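Local coordinates for putative alpha-L-fucosidase (Bacteroides thetaiotaomicron, PDB 4H41), which is a putative alpha-L-fucosidase, with a TIM-barrel fold, that probably acts on fucose-containing host glycans, at residues W198-K202 and R213-V217; D238-D244 and Q269-E275; D248-L252 and K292-K296; F285-F290 and Y323-L329. One frame throughout, in Å; residues are numbered along the deposited sequence.

Interaction 1 of 4, residues W198-K202 and R213-V217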
loop_
_atom_site.group_PDB
_atom_site.type_symbol
_atom_site.label_atom_id
_atom_site.label_comp_id
_atom_site.label_asym_id
_atom_site.label_seq_id
_atom_site.Cartn_x
_atom_site.Cartn_y
_atom_site.Cartn_z
ATOM N N TRP B 198 -2.901 -11.936 -21.330
ATOM C CA TRP B 198 -2.056 -12.448 -20.241
ATOM C C TRP B 198 -2.007 -13.976 -20.350
ATOM O O TRP B 198 -2.742 -14.560 -21.138
ATOM C CB TRP B 198 -2.516 -11.941 -18.858
ATOM C CG TRP B 198 -3.705 -12.623 -18.255
ATOM C CD1 TRP B 198 -3.686 -13.647 -17.358
ATOM C CD2 TRP B 198 -5.072 -12.201 -18.353
ATOM N NE1 TRP B 198 -4.977 -13.971 -16.982
ATOM C CE2 TRP B 198 -5.840 -13.069 -17.541
ATOM C CE3 TRP B 198 -5.740 -11.233 -19.118
ATOM C CZ2 TRP B 198 -7.236 -13.021 -17.512
ATOM C CZ3 TRP B 198 -7.117 -11.143 -19.027
ATOM C CH2 TRP B 198 -7.854 -12.052 -18.274
ATOM N N ILE B 199 -1.065 -14.595 -19.659
ATOM C CA ILE B 199 -0.884 -16.047 -19.652
ATOM C C ILE B 199 -1.617 -16.563 -18.435
ATOM O O ILE B 199 -1.423 -16.039 -17.354
ATOM C CB ILE B 199 0.608 -16.479 -19.649
ATOM C CG1 ILE B 199 1.352 -15.853 -20.858
ATOM C CG2 ILE B 199 0.713 -18.016 -19.635
ATOM C CD1 ILE B 199 2.855 -15.894 -20.754
ATOM N N ASP B 200 -2.399 -17.616 -18.583
ATOM C CA ASP B 200 -3.200 -18.159 -17.467
ATOM C C ASP B 200 -2.333 -19.045 -16.540
ATOM O O ASP B 200 -2.597 -20.245 -16.345
ATOM C CB ASP B 200 -4.355 -18.959 -18.066
ATOM C CG ASP B 200 -5.349 -19.479 -17.062
ATOM O OD1 ASP B 200 -5.584 -18.782 -16.040
ATOM O OD2 ASP B 200 -5.890 -20.579 -17.289
ATOM N N GLY B 201 -1.312 -18.421 -15.979
ATOM C CA GLY B 201 -0.315 -19.094 -15.167
ATOM C C GLY B 201 -0.619 -19.175 -13.694
ATOM O O GLY B 201 -1.708 -18.823 -13.248
ATOM N N LYS B 202 0.400 -19.584 -12.921
ATOM C CA LYS B 202 0.223 -19.823 -11.504
ATOM C C LYS B 202 -0.102 -18.587 -10.695
ATOM O O LYS B 202 -0.608 -18.726 -9.588
ATOM C CB LYS B 202 1.431 -20.543 -10.889
ATOM C CG LYS B 202 2.729 -19.729 -10.913
ATOM C CD LYS B 202 3.825 -20.419 -10.063
ATOM C CE LYS B 202 4.304 -21.714 -10.693
ATOM N NZ LYS B 202 5.589 -22.207 -10.084
ATOM N N ARG B 213 -1.865 -20.909 -7.210
ATOM C CA ARG B 213 -2.554 -21.881 -8.065
ATOM C C ARG B 213 -1.732 -23.099 -8.384
ATOM O O ARG B 213 -0.540 -22.975 -8.646
ATOM C CB ARG B 213 -2.916 -21.262 -9.425
ATOM C CG ARG B 213 -4.210 -20.530 -9.454
ATOM C CD ARG B 213 -4.438 -19.940 -10.824
ATOM N NE ARG B 213 -4.808 -20.943 -11.828
ATOM C CZ ARG B 213 -5.107 -20.662 -13.092
ATOM N NH1 ARG B 213 -5.051 -19.413 -13.531
ATOM N NH2 ARG B 213 -5.452 -21.630 -13.931
ATOM N N GLU B 214 -2.405 -24.258 -8.486
ATOM C CA GLU B 214 -1.800 -25.512 -8.941
ATOM C C GLU B 214 -2.362 -25.957 -10.316
ATOM O O GLU B 214 -1.835 -26.928 -10.858
ATOM C CB GLU B 214 -2.015 -26.636 -7.910
ATOM C CG GLU B 214 -1.807 -26.226 -6.458
ATOM C CD GLU B 214 -3.078 -25.811 -5.737
ATOM O OE1 GLU B 214 -3.478 -24.632 -5.876
ATOM O OE2 GLU B 214 -3.685 -26.669 -5.055
ATOM N N ASP B 215 -3.414 -25.279 -10.879
ATOM C CA ASP B 215 -4.000 -25.651 -12.184
ATOM C C ASP B 215 -3.695 -24.572 -13.263
ATOM O O ASP B 215 -4.548 -24.210 -14.090
ATOM C CB ASP B 215 -5.510 -25.920 -12.063
ATOM C CG ASP B 215 -6.358 -24.717 -11.709
ATOM O OD1 ASP B 215 -5.834 -23.797 -11.026
ATOM O OD2 ASP B 215 -7.541 -24.678 -12.138
ATOM N N ALA B 216 -2.443 -24.118 -13.292
ATOM C CA ALA B 216 -1.984 -23.175 -14.295
ATOM C C ALA B 216 -2.071 -23.851 -15.660
ATOM O O ALA B 216 -1.942 -25.084 -15.759
ATOM C CB ALA B 216 -0.552 -22.766 -13.993
ATOM N N VAL B 217 -2.299 -23.071 -16.705
ATOM C CA VAL B 217 -2.379 -23.635 -18.039
ATOM C C VAL B 217 -1.044 -24.289 -18.436
ATOM O O VAL B 217 0.033 -23.769 -18.131
ATOM C CB VAL B 217 -2.821 -22.553 -19.061
ATOM C CG1 VAL B 217 -1.721 -21.515 -19.323
ATOM C CG2 VAL B 217 -3.284 -23.199 -20.377
#
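In a TIM barrel the loops that follow the C-terminal ends of the strands are often long, and such a loop can fold back and bond to itself, as it does here. In the loop between strand 193-195 and helix 219-233, Gly-201 and Ala-216 come closest along the backbone. Asp-200 sits at the centre of an inverse gamma turn, closed by a weak bond from Gly-201 N to Ile-199 O (2.8 Å). Its own carbonyl is satisfied from across the loop: Val-217 N donates to Asp-200 O at 2.9 Å in an almost linear bond. A weaker bond, Arg-213 N to Lys-202 O (3.5 Å), joins the other end. Between them the methyl of Ala-216 rests on the backbone of Gly-201 and Lys-202, while Val-217 approaches Ile-199.

Carboxylates on both segments share the guanidinium of Arg-213, although that side chain is poorly ordered. NE meets Asp-215 OD1, NH2 gives a hydrogen bond to the carbonyl of Asp-215, and NH1 serves both Asp-200 and the carbonyl of Ala-204. The second carboxylate oxygen of Asp-200 is paired with Arg-168, and the amine of Lys-202 leads away to Asp-248, so neither polar end lacks a partner. The shortest polar link across the loop is the salt bridge from Arg-213 NH1 to Asp-200 OD1, 2.6 Å long, with the acid at the edge of the guanidinium.

Interaction 2 of 4, residues D238-D244 and Q269-E275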
loop_
_atom_site.group_PDB
_atom_site.type_symbol
_atom_site.label_atom_id
_atom_site.label_comp_id
_atom_site.label_asym_id
_atom_site.label_seq_id
_atom_site.Cartn_x
_atom_site.Cartn_y
_atom_site.Cartn_z
ATOM N N ASP B 238 -1.590 -6.632 -35.652
ATOM C CA ASP B 238 -0.186 -6.691 -36.077
ATOM C C ASP B 238 0.772 -7.275 -35.061
ATOM O O ASP B 238 1.802 -7.796 -35.452
ATOM C CB ASP B 238 0.331 -5.303 -36.441
ATOM C CG ASP B 238 -0.451 -4.695 -37.599
ATOM O OD1 ASP B 238 -0.557 -5.344 -38.663
ATOM O OD2 ASP B 238 -1.065 -3.664 -37.400
ATOM N N ALA B 239 0.497 -7.106 -33.790
ATOM C CA ALA B 239 1.388 -7.557 -32.729
ATOM C C ALA B 239 0.619 -8.055 -31.560
ATOM O O ALA B 239 -0.516 -7.638 -31.303
ATOM C CB ALA B 239 2.300 -6.409 -32.289
ATOM N N CYS B 240 1.263 -8.923 -30.798
ATOM C CA CYS B 240 0.699 -9.410 -29.554
ATOM C C CYS B 240 1.773 -9.183 -28.497
ATOM O O CYS B 240 2.965 -9.500 -28.735
ATOM C CB CYS B 240 0.292 -10.875 -29.641
ATOM S SG CYS B 240 -0.495 -11.495 -28.139
ATOM N N ALA B 241 1.375 -8.592 -27.374
ATOM C CA ALA B 241 2.267 -8.238 -26.262
ATOM C C ALA B 241 1.791 -8.911 -25.005
ATOM O O ALA B 241 1.151 -8.276 -24.166
ATOM C CB ALA B 241 2.317 -6.711 -26.084
ATOM N N PHE B 242 2.065 -10.200 -24.851
ATOM C CA PHE B 242 1.599 -10.865 -23.634
ATOM C C PHE B 242 2.169 -10.194 -22.401
ATOM O O PHE B 242 3.352 -9.878 -22.344
ATOM C CB PHE B 242 1.965 -12.354 -23.558
ATOM C CG PHE B 242 1.006 -13.292 -24.240
ATOM C CD1 PHE B 242 -0.102 -13.785 -23.568
ATOM C CD2 PHE B 242 1.231 -13.713 -25.541
ATOM C CE1 PHE B 242 -0.992 -14.634 -24.209
ATOM C CE2 PHE B 242 0.341 -14.559 -26.176
ATOM C CZ PHE B 242 -0.754 -15.025 -25.502
ATOM N N GLN B 243 1.302 -10.003 -21.407
ATOM C CA GLN B 243 1.695 -9.614 -20.065
ATOM C C GLN B 243 2.582 -10.752 -19.576
ATOM O O GLN B 243 2.211 -11.916 -19.736
ATOM C CB GLN B 243 0.465 -9.423 -19.180
ATOM C CG GLN B 243 -0.397 -8.273 -19.640
ATOM C CD GLN B 243 -1.752 -8.303 -18.986
ATOM O OE1 GLN B 243 -1.837 -8.443 -17.784
ATOM N NE2 GLN B 243 -2.850 -8.196 -19.758
ATOM N N ASP B 244 3.764 -10.447 -19.043
ATOM C CA ASP B 244 4.718 -11.520 -18.692
ATOM C C ASP B 244 4.686 -11.967 -17.225
ATOM O O ASP B 244 5.488 -12.809 -16.836
ATOM C CB ASP B 244 6.128 -11.045 -19.038
ATOM C CG ASP B 244 6.664 -9.896 -18.213
ATOM O OD1 ASP B 244 5.924 -9.410 -17.262
ATOM O OD2 ASP B 244 7.817 -9.494 -18.453
ATOM N N GLN B 269 4.134 -9.475 -35.156
ATOM C CA GLN B 269 5.268 -9.046 -34.320
ATOM C C GLN B 269 5.077 -9.623 -32.947
ATOM O O GLN B 269 3.930 -9.791 -32.482
ATOM C CB GLN B 269 5.382 -7.507 -34.252
ATOM C CG GLN B 269 5.861 -6.898 -35.579
ATOM C CD GLN B 269 6.260 -5.428 -35.506
ATOM O OE1 GLN B 269 6.398 -4.837 -34.427
ATOM N NE2 GLN B 269 6.622 -4.838 -36.663
ATOM N N CYS B 270 6.166 -9.974 -32.298
ATOM C CA CYS B 270 6.121 -10.600 -30.986
ATOM C C CYS B 270 6.689 -9.636 -29.969
ATOM O O CYS B 270 7.897 -9.365 -29.949
ATOM C CB CYS B 270 6.895 -11.918 -31.009
ATOM S SG CYS B 270 6.662 -12.894 -29.523
ATOM N N TRP B 271 5.809 -9.040 -29.195
ATOM C CA TRP B 271 6.204 -8.096 -28.164
ATOM C C TRP B 271 6.087 -8.721 -26.809
ATOM O O TRP B 271 5.366 -9.687 -26.625
ATOM C CB TRP B 271 5.295 -6.858 -28.208
ATOM C CG TRP B 271 5.422 -5.970 -29.424
ATOM C CD1 TRP B 271 6.098 -6.229 -30.589
ATOM C CD2 TRP B 271 4.700 -4.753 -29.642
ATOM N NE1 TRP B 271 5.914 -5.204 -31.477
ATOM C CE2 TRP B 271 5.061 -4.276 -30.919
ATOM C CE3 TRP B 271 3.857 -3.962 -28.834
ATOM C CZ2 TRP B 271 4.554 -3.078 -31.438
ATOM C CZ3 TRP B 271 3.380 -2.756 -29.340
ATOM C CH2 TRP B 271 3.693 -2.347 -30.641
ATOM N N THR B 272 6.734 -8.116 -25.828
ATOM C CA THR B 272 6.525 -8.493 -24.431
ATOM C C THR B 272 5.993 -7.273 -23.675
ATOM O O THR B 272 6.466 -6.155 -23.893
ATOM C CB THR B 272 7.752 -9.087 -23.736
ATOM O OG1 THR B 272 7.330 -9.538 -22.446
ATOM C CG2 THR B 272 8.907 -8.107 -23.585
ATOM N N ASN B 273 4.989 -7.489 -22.828
ATOM C CA ASN B 273 4.502 -6.458 -21.916
ATOM C C ASN B 273 5.167 -6.825 -20.604
ATOM O O ASN B 273 4.704 -7.721 -19.877
ATOM C CB ASN B 273 2.988 -6.391 -21.846
ATOM C CG ASN B 273 2.506 -5.429 -20.790
ATOM O OD1 ASN B 273 3.291 -4.837 -20.059
ATOM N ND2 ASN B 273 1.206 -5.270 -20.679
ATOM N N ALA B 274 6.331 -6.224 -20.383
ATOM C CA ALA B 274 7.167 -6.483 -19.223
ATOM C C ALA B 274 6.652 -5.697 -18.043
ATOM O O ALA B 274 6.898 -4.504 -17.945
ATOM C CB ALA B 274 8.615 -6.131 -19.513
ATOM N N GLU B 275 5.890 -6.353 -17.183
ATOM C CA GLU B 275 5.295 -5.707 -16.012
ATOM C C GLU B 275 6.378 -5.190 -15.074
ATOM O O GLU B 275 7.267 -5.949 -14.677
ATOM C CB GLU B 275 4.386 -6.676 -15.298
ATOM C CG GLU B 275 3.190 -7.051 -16.159
ATOM C CD GLU B 275 2.223 -8.037 -15.533
ATOM O OE1 GLU B 275 2.621 -8.715 -14.557
ATOM O OE2 GLU B 275 1.026 -8.003 -15.911
HETATM O O HOH W 1 3.923 -11.858 -26.648
HETATM O O HOH W 2 5.523 -11.554 -22.630
HETATM O O HOH W 3 9.391 -9.660 -20.589
#
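Strands 239-243 and 269-273 run parallel, their axes 4.3 Å apart at closest approach and inclined by 28°, as neighbouring staves of the eight-stranded TIM barrel. Hydrogen bonds alternate across the gap: Gln-269 N to Asp-238 O (2.9 Å), Cys-240 N to Gln-269 O (3.3 Å), Trp-271 N to Cys-240 O (2.9 Å), Asn-273 N to Phe-242 O (2.9 Å) and Asp-244 N to Asn-273 O (3.0 Å). The regular series opens midway, where Phe-242 N lies 3.8 Å from Trp-271 O and a water bridges the two. Helix 252-266 completes the right-handed beta-alpha-beta crossover and packs on Phe-242 and Cys-270, on the face that also bears Cys-240 and Thr-272.

The opposite face carries Ala-239, Ala-241, Gln-243, Gln-269, Trp-271 and Asn-273. Ala-239 CB lies 3.8 Å from the centroid of the five-membered ring of Trp-271, a CH-pi contact over the ring face, and Trp-271 NE1 donates to Gln-269 OE1 at 3.0 Å. Beyond the strands, Asp-244 OD1 receives Glu-275 N (3.1 Å) and is also paired with Lys-296; Glu-275 turns its carboxylate to Arg-279. Gln-243 and Asn-273 both bond to Ser-196, and Asn-273 ND2 also hydrogen-bonds to an unidentified molecule, probably from the crystallisation liquor. The alanine-tryptophan packing thus gives way, toward the strands' C-terminal ends, to clustered polar side chains, where TIM-barrel enzymes place their active sites, consistent with a substrate pocket there.

Interaction 3 of 4, residues D248-L252 and K292-K296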
loop_
_atom_site.group_PDB
_atom_site.type_symbol
_atom_site.label_atom_id
_atom_site.label_comp_id
_atom_site.label_asym_id
_atom_site.label_seq_id
_atom_site.Cartn_x
_atom_site.Cartn_y
_atom_site.Cartn_z
ATOM N N ASP B 248 5.820 -18.177 -13.586
ATOM C CA ASP B 248 7.030 -18.133 -12.752
ATOM C C ASP B 248 8.247 -17.803 -13.610
ATOM O O ASP B 248 8.244 -18.002 -14.838
ATOM C CB ASP B 248 7.203 -19.438 -12.002
ATOM C CG ASP B 248 7.883 -19.331 -10.639
ATOM O OD1 ASP B 248 8.484 -18.254 -10.347
ATOM O OD2 ASP B 248 7.757 -20.292 -9.841
ATOM N N TYR B 249 9.298 -17.318 -12.972
ATOM C CA TYR B 249 10.501 -16.846 -13.689
ATOM C C TYR B 249 11.272 -17.982 -14.366
ATOM O O TYR B 249 11.966 -17.717 -15.329
ATOM C CB TYR B 249 11.437 -16.012 -12.786
ATOM C CG TYR B 249 10.680 -14.901 -12.097
ATOM C CD1 TYR B 249 10.339 -13.741 -12.776
ATOM C CD2 TYR B 249 10.201 -15.061 -10.805
ATOM C CE1 TYR B 249 9.537 -12.762 -12.182
ATOM C CE2 TYR B 249 9.433 -14.073 -10.191
ATOM C CZ TYR B 249 9.093 -12.931 -10.890
ATOM O OH TYR B 249 8.266 -11.986 -10.322
ATOM N N ASP B 250 11.086 -19.211 -13.929
ATOM C CA ASP B 250 11.730 -20.360 -14.573
ATOM C C ASP B 250 10.812 -20.948 -15.703
ATOM O O ASP B 250 11.172 -21.948 -16.325
ATOM C CB ASP B 250 12.094 -21.432 -13.548
ATOM C CG ASP B 250 10.962 -21.946 -12.705
ATOM O OD1 ASP B 250 9.813 -21.547 -12.950
ATOM O OD2 ASP B 250 11.235 -22.723 -11.756
ATOM N N GLU B 251 9.657 -20.315 -15.986
ATOM C CA GLU B 251 8.753 -20.725 -17.071
ATOM C C GLU B 251 8.816 -19.772 -18.260
ATOM O O GLU B 251 8.150 -20.011 -19.262
ATOM C CB GLU B 251 7.303 -20.775 -16.551
ATOM C CG GLU B 251 7.146 -21.781 -15.442
ATOM C CD GLU B 251 5.767 -21.846 -14.816
ATOM O OE1 GLU B 251 5.124 -20.788 -14.601
ATOM O OE2 GLU B 251 5.381 -22.971 -14.435
ATOM N N LEU B 252 9.635 -18.711 -18.172
ATOM C CA LEU B 252 9.706 -17.673 -19.208
ATOM C C LEU B 252 10.178 -18.235 -20.529
ATOM O O LEU B 252 9.557 -17.974 -21.565
ATOM C CB LEU B 252 10.658 -16.551 -18.769
ATOM C CG LEU B 252 10.188 -15.691 -17.556
ATOM C CD1 LEU B 252 11.325 -14.866 -17.040
ATOM C CD2 LEU B 252 9.063 -14.808 -17.935
ATOM N N LYS B 292 14.009 -9.128 -11.005
ATOM C CA LYS B 292 12.899 -9.849 -11.642
ATOM C C LYS B 292 12.609 -9.267 -13.012
ATOM O O LYS B 292 12.404 -10.026 -13.977
ATOM C CB LYS B 292 11.646 -9.808 -10.775
ATOM C CG LYS B 292 11.784 -10.624 -9.491
ATOM C CD LYS B 292 10.590 -10.408 -8.568
ATOM C CE LYS B 292 10.768 -11.159 -7.253
ATOM N NZ LYS B 292 9.546 -11.009 -6.413
ATOM N N LEU B 293 12.584 -7.929 -13.122
ATOM C CA LEU B 293 12.354 -7.264 -14.406
ATOM C C LEU B 293 13.492 -7.662 -15.374
ATOM O O LEU B 293 13.256 -7.971 -16.550
ATOM C CB LEU B 293 12.312 -5.750 -14.247
ATOM C CG LEU B 293 12.056 -4.971 -15.544
ATOM C CD1 LEU B 293 10.774 -5.367 -16.216
ATOM C CD2 LEU B 293 11.995 -3.472 -15.285
ATOM N N ARG B 294 14.721 -7.640 -14.864
ATOM C CA ARG B 294 15.926 -7.962 -15.664
ATOM C C ARG B 294 15.768 -9.371 -16.235
ATOM O O ARG B 294 16.046 -9.595 -17.381
ATOM C CB ARG B 294 17.207 -7.858 -14.803
ATOM C CG ARG B 294 18.406 -8.184 -15.576
ATOM C CD ARG B 294 19.681 -8.209 -14.791
ATOM N NE ARG B 294 19.609 -8.964 -13.560
ATOM C CZ ARG B 294 19.720 -10.281 -13.423
ATOM N NH1 ARG B 294 19.940 -11.053 -14.478
ATOM N NH2 ARG B 294 19.671 -10.830 -12.225
HETATM N N MSE B 295 15.398 -10.327 -15.404
HETATM C CA MSE B 295 15.259 -11.716 -15.885
HETATM C C MSE B 295 14.189 -11.832 -16.987
HETATM O O MSE B 295 14.379 -12.588 -17.939
HETATM C CB MSE B 295 14.940 -12.634 -14.716
HETATM C CG MSE B 295 16.119 -12.871 -13.828
HETATM SE SE MSE B 295 15.550 -14.171 -12.420
HETATM C CE MSE B 295 13.856 -13.584 -11.801
ATOM N N LYS B 296 13.101 -11.062 -16.904
ATOM C CA LYS B 296 12.037 -11.096 -17.906
ATOM C C LYS B 296 12.504 -10.482 -19.196
ATOM O O LYS B 296 12.207 -11.042 -20.257
ATOM C CB LYS B 296 10.768 -10.401 -17.371
ATOM C CG LYS B 296 10.183 -11.172 -16.204
ATOM C CD LYS B 296 8.849 -10.663 -15.684
ATOM C CE LYS B 296 8.806 -9.200 -15.363
ATOM N NZ LYS B 296 7.443 -8.775 -14.943
HETATM O O HOH W 4 6.592 -10.305 -12.579
#
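Tyr-249 takes an m rotamer (chi1 -52°) that lays its ring along one side of helix 290-302, where it meets three residues of 292-296. Lys-292 is almost fully extended, with chi2, chi3 and chi4 all t, so that its aliphatic chain follows the ring: CG is 4.3 Å from the Tyr-249 centroid in an off-centre CH-pi contact, and CD lies 3.3 Å from Tyr-249 OH. Both polar ends finish at Asp-280, by a salt bridge from the lysine and a hydrogen bond with the phenol. The selenomethionine Met-295 bends at chi3 (-45°, m) and brings CE to 3.5 Å from Tyr-249 CG.

Within the TIM barrel, this contact joins the end of the loop after strand 239-243 and the first residue of helix 252-266 to the next helix round the barrel wall. Leu-252 points its CD1 at the helix, 3.9 Å from Lys-296 CA. Tyr-95 and Phe-81 of the second subunit pack on Tyr-249 and Met-295, respectively, placing the contact at a subunit interface. Lys-296, unlike Lys-292, kinks at chi3 (-52°, m), which carries its amine to Asp-244. A water accepts from Lys-296 NZ at 2.9 Å and donates to Tyr-249 OH at 3.3 Å.

Interaction 4 of 4, residues F285-F290 and Y323-L329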
loop_
_atom_site.group_PDB
_atom_site.type_symbol
_atom_site.label_atom_id
_atom_site.label_comp_id
_atom_site.label_asym_id
_atom_site.label_seq_id
_atom_site.Cartn_x
_atom_site.Cartn_y
_atom_site.Cartn_z
ATOM N N PHE B 285 -0.480 -2.884 -6.133
ATOM C CA PHE B 285 0.867 -3.341 -6.478
ATOM C C PHE B 285 1.852 -2.223 -6.321
ATOM O O PHE B 285 1.488 -1.067 -6.498
ATOM C CB PHE B 285 0.922 -3.804 -7.958
ATOM C CG PHE B 285 -0.140 -4.796 -8.361
ATOM C CD1 PHE B 285 0.067 -6.159 -8.212
ATOM C CD2 PHE B 285 -1.320 -4.369 -8.951
ATOM C CE1 PHE B 285 -0.924 -7.078 -8.588
ATOM C CE2 PHE B 285 -2.302 -5.283 -9.327
ATOM C CZ PHE B 285 -2.080 -6.634 -9.172
ATOM N N LEU B 286 3.105 -2.571 -6.009
ATOM C CA LEU B 286 4.211 -1.624 -5.923
ATOM C C LEU B 286 5.292 -2.028 -6.911
ATOM O O LEU B 286 5.177 -3.085 -7.550
ATOM C CB LEU B 286 4.736 -1.571 -4.473
ATOM C CG LEU B 286 3.809 -0.834 -3.523
ATOM C CD1 LEU B 286 4.307 -1.005 -2.101
ATOM C CD2 LEU B 286 3.700 0.622 -3.871
ATOM N N PRO B 287 6.294 -1.142 -7.128
ATOM C CA PRO B 287 7.323 -1.465 -8.118
ATOM C C PRO B 287 8.012 -2.815 -7.906
ATOM O O PRO B 287 8.249 -3.283 -6.768
ATOM C CB PRO B 287 8.304 -0.305 -7.977
ATOM C CG PRO B 287 7.427 0.845 -7.493
ATOM C CD PRO B 287 6.507 0.213 -6.564
ATOM N N ILE B 288 8.351 -3.450 -9.038
ATOM C CA ILE B 288 9.023 -4.744 -9.038
ATOM C C ILE B 288 10.475 -4.634 -8.595
ATOM O O ILE B 288 11.141 -3.617 -8.777
ATOM C CB ILE B 288 8.911 -5.386 -10.461
ATOM C CG1 ILE B 288 9.083 -6.904 -10.413
ATOM C CG2 ILE B 288 9.880 -4.757 -11.445
ATOM C CD1 ILE B 288 8.720 -7.593 -11.736
ATOM N N LYS B 289 10.987 -5.737 -8.052
ATOM C CA LYS B 289 12.404 -5.919 -7.817
ATOM C C LYS B 289 13.137 -5.919 -9.191
ATOM O O LYS B 289 12.779 -6.681 -10.094
ATOM C CB LYS B 289 12.659 -7.251 -7.070
ATOM C CG LYS B 289 14.131 -7.594 -6.942
ATOM C CD LYS B 289 14.369 -8.902 -6.177
ATOM C CE LYS B 289 14.071 -8.834 -4.725
ATOM N NZ LYS B 289 14.566 -10.075 -4.045
ATOM N N PHE B 290 14.125 -5.042 -9.345
ATOM C CA PHE B 290 14.869 -4.922 -10.591
ATOM C C PHE B 290 15.303 -6.284 -11.166
ATOM O O PHE B 290 15.106 -6.540 -12.356
ATOM C CB PHE B 290 16.114 -4.050 -10.410
ATOM C CG PHE B 290 16.970 -4.084 -11.657
ATOM C CD1 PHE B 290 16.470 -3.642 -12.876
ATOM C CD2 PHE B 290 18.201 -4.710 -11.647
ATOM C CE1 PHE B 290 17.239 -3.748 -14.041
ATOM C CE2 PHE B 290 18.940 -4.861 -12.821
ATOM C CZ PHE B 290 18.468 -4.342 -13.995
ATOM N N TYR B 323 5.509 6.145 -5.633
ATOM C CA TYR B 323 6.170 4.952 -5.167
ATOM C C TYR B 323 7.649 5.185 -5.399
ATOM O O TYR B 323 8.137 4.996 -6.514
ATOM C CB TYR B 323 5.677 3.692 -5.921
ATOM C CG TYR B 323 4.175 3.515 -5.961
ATOM C CD1 TYR B 323 3.363 3.951 -4.901
ATOM C CD2 TYR B 323 3.563 2.842 -7.010
ATOM C CE1 TYR B 323 1.999 3.698 -4.889
ATOM C CE2 TYR B 323 2.186 2.631 -7.032
ATOM C CZ TYR B 323 1.408 3.061 -5.971
ATOM O OH TYR B 323 0.047 2.880 -5.970
ATOM N N LEU B 324 8.372 5.584 -4.357
ATOM C CA LEU B 324 9.782 5.986 -4.485
ATOM C C LEU B 324 10.682 4.818 -4.873
ATOM O O LEU B 324 11.773 5.050 -5.388
ATOM C CB LEU B 324 10.300 6.679 -3.234
ATOM C CG LEU B 324 9.525 7.961 -2.820
ATOM C CD1 LEU B 324 10.165 8.583 -1.591
ATOM C CD2 LEU B 324 9.493 8.963 -3.945
ATOM N N GLN B 325 10.189 3.582 -4.747
ATOM C CA GLN B 325 10.908 2.385 -5.217
ATOM C C GLN B 325 11.037 2.412 -6.740
ATOM O O GLN B 325 11.925 1.770 -7.299
ATOM C CB GLN B 325 10.199 1.073 -4.777
ATOM C CG GLN B 325 9.812 1.009 -3.287
ATOM C CD GLN B 325 8.424 1.547 -2.982
ATOM O OE1 GLN B 325 7.900 2.430 -3.683
ATOM N NE2 GLN B 325 7.788 1.032 -1.954
ATOM N N ALA B 326 10.141 3.144 -7.410
ATOM C CA ALA B 326 10.144 3.337 -8.859
ATOM C C ALA B 326 11.335 4.171 -9.322
ATOM O O ALA B 326 11.973 3.792 -10.295
ATOM C CB ALA B 326 8.859 4.004 -9.317
ATOM N N GLY B 327 11.630 5.254 -8.642
ATOM C CA GLY B 327 12.795 6.088 -8.976
ATOM C C GLY B 327 14.081 5.313 -8.825
ATOM O O GLY B 327 14.973 5.420 -9.656
ATOM N N HIS B 328 14.168 4.483 -7.779
ATOM C CA HIS B 328 15.318 3.629 -7.592
ATOM C C HIS B 328 15.368 2.559 -8.689
ATOM O O HIS B 328 16.446 2.277 -9.213
ATOM C CB HIS B 328 15.290 3.007 -6.191
ATOM C CG HIS B 328 15.472 4.024 -5.103
ATOM N ND1 HIS B 328 16.594 4.841 -5.065
ATOM C CD2 HIS B 328 14.672 4.336 -4.053
ATOM C CE1 HIS B 328 16.463 5.602 -3.982
ATOM N NE2 HIS B 328 15.272 5.387 -3.383
ATOM N N LEU B 329 14.223 1.998 -9.082
ATOM C CA LEU B 329 14.172 1.031 -10.191
ATOM C C LEU B 329 14.730 1.660 -11.476
ATOM O O LEU B 329 15.487 1.025 -12.207
ATOM C CB LEU B 329 12.756 0.551 -10.452
ATOM C CG LEU B 329 12.579 -0.487 -11.599
ATOM C CD1 LEU B 329 13.504 -1.660 -11.459
ATOM C CD2 LEU B 329 11.141 -1.036 -11.574
HETATM O O HOH W 5 -0.555 0.481 -7.288
#
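Pro-287 is the bump at the middle of this contact. Its ring presses into a hollow at the start of helix 324-337, lined by Tyr-323, Gln-325 and Ala-326: CD reaches 3.6 Å from Tyr-323 CB, and CG comes to 3.6 Å from Ala-326 N and 3.9 Å from Gln-325 CB. The small methyl of Ala-326 lets the proline come close to the helix backbone. Beside it Leu-286 drops CD2 onto the ring of Tyr-323, 3.5 Å from the centroid and nearly on the normal, a CH-pi contact over the face.

In the TIM barrel this is where the loop after strand 269-273, just before helix 290-302, meets the last helix of the chain. Further along that helix the roles reverse, and Leu-329 becomes the projecting group. Its CD2 approaches Ile-288 CG2 (3.9 Å), while its CD1 lies against Phe-290 CB (3.7 Å), near the plane of the phenylalanine ring. Asn-50 of the second subunit covers Leu-329 and bonds to the backbone of Ile-288 and Phe-290, while Gln-325 of the third subunit packs on Tyr-323. At the other end of the contact a water bridges the remaining gap, 2.7 Å from Phe-285 O and 2.8 Å from Tyr-323 OH.

From the N terminus, interaction 1 comes first and closes a short loop after strand 193-195, before any other contact opens. Interaction 2 then pairs strands 239-243 and 269-273 around helix 252-266. Interaction 3 starts within that span and ends beyond it, on helix 290-302, so the two cross; interaction 4 starts before interaction 3 has closed and crosses it in turn, ending on the last helix. Side chains link the contacts directly: Ile-199 packs on Phe-242, Lys-202 pairs with Asp-248, Lys-296 with Asp-244, and Ile-288 touches Leu-293. Loops, strands and helices of successive barrel units are thereby joined, and interactions 3 and 4 both reach the second subunit.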